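Side-chain contact in amidase, hydantoinase/carbamoylase family (Burkholderia ambifaria, PDB 5TP4), which probably hydrolyses N-carbamoyl-L-amino acids as a zinc-dependent amidase of the peptidase M20 family: residues S149-T153 / G154-L158. Residues are numbered along the deposited sequence; the frame is centred on the assembly and turned at random.
Sequences SAVFT and GALPL
Ala-150 and Val-151 meet Gly-154 to Leu-158 where helix 147-153 ends in a Schellman motif and the chain turns back toward helix 158-163 in the M20 peptidase fold; the side chain of Ala-150 is about 10 Å from that of Glu-137, a zinc-binding residue. Backbone bonds fasten the turn. Leu-156 N donates to Ala-150 O at 3.1 Å, the donor standing above the carbonyl plane, and Ala-155 N adds a weak, bent bond to the same oxygen. Gly-154 N donates to Val-151 O. Gly-154, which has no side chain, adopts the positive phi (85°) that allows the chain to leave the helix. A water gives one proton to Val-151 O and the other to Leu-156 O, bridging the last helical turn to the returning chain.

Apolar contacts follow the same path. Ala-150 CB sits against Leu-156 CB at 3.8 Å, with Ala-155 CB slightly farther off. Val-151 divides its two methyls between two leucines: with CG1 anti to the backbone N (chi1 174°), that branch meets Leu-158 CD1 at 4.1 Å, while CG2 touches Leu-156 CD2 at 4.0 Å, the two side chains crossing at a slant. Ala-161 of helix 158-163 packs on both Val-151 and Leu-156, and Leu-370 of helix 367-372 on Ala-150.

A contact of a third kind, a nearly straight C-H...O approach, joins the two segments as well: Val-151 CA points its hydrogen at Leu-156 O, with 3.4 Å between the carbon and the oxygen and 163° at the hydrogen.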
ATOM      1  N   SER B 149      14.595  31.081   6.030  1.00 11.47           N
ATOM      2  CA  SER B 149      14.610  31.915   4.832  1.00 10.46           C
ATOM      3  C   SER B 149      13.208  32.383   4.460  1.00 12.41           C
ATOM      4  O   SER B 149      13.052  33.504   3.962  1.00 11.67           O
ATOM      5  CB  SER B 149      15.262  31.159   3.659  1.00 10.59           C
ATOM      6  OG  SER B 149      14.634  29.899   3.469  1.00  9.77           O
ATOM      7  N   ALA B 150      12.171  31.573   4.709  1.00  9.73           N
ATOM      8  CA  ALA B 150      10.801  32.063   4.507  1.00 12.08           C
ATOM      9  C   ALA B 150      10.497  33.276   5.387  1.00 15.20           C
ATOM     10  O   ALA B 150       9.808  34.209   4.949  1.00 13.96           O
ATOM     11  CB  ALA B 150       9.785  30.947   4.783  1.00 13.48           C
ATOM     12  N   VAL B 151      10.976  33.282   6.638  1.00 14.00           N
ATOM     13  CA  VAL B 151      10.762  34.459   7.488  1.00 10.97           C
ATOM     14  C   VAL B 151      11.569  35.640   6.964  1.00 11.34           C
ATOM     15  O   VAL B 151      11.063  36.762   6.876  1.00 12.45           O
ATOM     16  CB  VAL B 151      11.096  34.148   8.964  1.00 12.59           C
ATOM     17  CG1 VAL B 151      11.011  35.427   9.834  1.00 16.50           C
ATOM     18  CG2 VAL B 151      10.112  33.112   9.507  1.00 13.48           C
ATOM     19  N   PHE B 152      12.825  35.401   6.573  1.00 11.84           N
ATOM     20  CA  PHE B 152      13.655  36.464   6.002  1.00 13.04           C
ATOM     21  C   PHE B 152      12.998  37.129   4.794  1.00 14.32           C
ATOM     22  O   PHE B 152      13.031  38.370   4.656  1.00 11.11           O
ATOM     23  CB  PHE B 152      15.022  35.895   5.616  1.00  9.40           C
ATOM     24  CG  PHE B 152      15.973  36.924   5.075  1.00 10.21           C
ATOM     25  CD1 PHE B 152      16.825  37.604   5.918  1.00  9.43           C
ATOM     26  CD2 PHE B 152      16.041  37.170   3.695  1.00  8.65           C
ATOM     27  CE1 PHE B 152      17.726  38.548   5.407  1.00  9.03           C
ATOM     28  CE2 PHE B 152      16.942  38.111   3.185  1.00 10.79           C
ATOM     29  CZ  PHE B 152      17.769  38.789   4.035  1.00 13.24           C
ATOM     30  N   THR B 153      12.401  36.337   3.898  1.00  9.97           N
ATOM     31  CA  THR B 153      11.804  36.905   2.691  1.00 13.22           C
ATOM     32  C   THR B 153      10.382  37.417   2.896  1.00 17.16           C
ATOM     33  O   THR B 153       9.807  37.973   1.957  1.00 17.94           O
ATOM     34  CB  THR B 153      11.801  35.882   1.540  1.00 14.44           C
ATOM     35  OG1 THR B 153      10.971  34.757   1.874  1.00 18.96           O
ATOM     36  CG2 THR B 153      13.221  35.415   1.243  1.00 12.55           C
ATOM     37  N   GLY B 154       9.798  37.247   4.074  1.00 12.91           N
ATOM     38  CA  GLY B 154       8.439  37.689   4.314  1.00 15.15           C
ATOM     39  C   GLY B 154       7.362  36.699   3.902  1.00 16.30           C
ATOM     40  O   GLY B 154       6.173  37.027   3.990  1.00 17.92           O
ATOM     41  N   ALA B 155       7.745  35.496   3.461  1.00 16.50           N
ATOM     42  CA  ALA B 155       6.770  34.493   3.046  1.00 17.20           C
ATOM     43  C   ALA B 155       6.079  33.866   4.251  1.00 18.56           C
ATOM     44  O   ALA B 155       4.935  33.402   4.140  1.00 17.96           O
ATOM     45  CB  ALA B 155       7.467  33.433   2.179  1.00 16.32           C
ATOM     46  N   LEU B 156       6.741  33.878   5.407  1.00 14.60           N
ATOM     47  CA  LEU B 156       6.209  33.335   6.657  1.00 15.40           C
ATOM     48  C   LEU B 156       6.336  34.429   7.711  1.00 18.81           C
ATOM     49  O   LEU B 156       7.462  34.882   7.993  1.00 19.16           O
ATOM     50  CB  LEU B 156       6.968  32.066   7.081  1.00 17.00           C
ATOM     51  CG  LEU B 156       6.555  31.402   8.389  1.00 15.06           C
ATOM     52  CD1 LEU B 156       5.119  30.939   8.314  1.00 16.05           C
ATOM     53  CD2 LEU B 156       7.482  30.218   8.675  1.00 19.64           C
ATOM     54  N   PRO B 157       5.239  34.892   8.314  1.00 18.95           N
ATOM     55  CA  PRO B 157       5.360  35.922   9.357  1.00 17.98           C
ATOM     56  C   PRO B 157       6.164  35.425  10.556  1.00 20.11           C
ATOM     57  O   PRO B 157       6.073  34.260  10.951  1.00 20.36           O
ATOM     58  CB  PRO B 157       3.902  36.214   9.743  1.00 22.53           C
ATOM     59  CG  PRO B 157       3.091  35.722   8.573  1.00 19.84           C
ATOM     60  CD  PRO B 157       3.838  34.543   8.030  1.00 22.41           C
ATOM     61  N   LEU B 158       6.943  36.346  11.144  1.00 19.24           N
ATOM     62  CA  LEU B 158       7.816  36.008  12.272  1.00 18.18           C
ATOM     63  C   LEU B 158       7.037  35.424  13.443  1.00 17.16           C
ATOM     64  O   LEU B 158       7.465  34.432  14.037  1.00 17.74           O
ATOM     65  CB  LEU B 158       8.597  37.246  12.736  1.00 18.74           C
ATOM     66  CG  LEU B 158       9.467  37.085  14.001  1.00 19.82           C
ATOM     67  CD1 LEU B 158      10.547  36.018  13.829  1.00 15.09           C
ATOM     68  CD2 LEU B 158      10.090  38.418  14.423  1.00 19.77           C
TER
HETATM   69  O   HOH W   1       8.479  37.277   7.653  1.00 17.51           O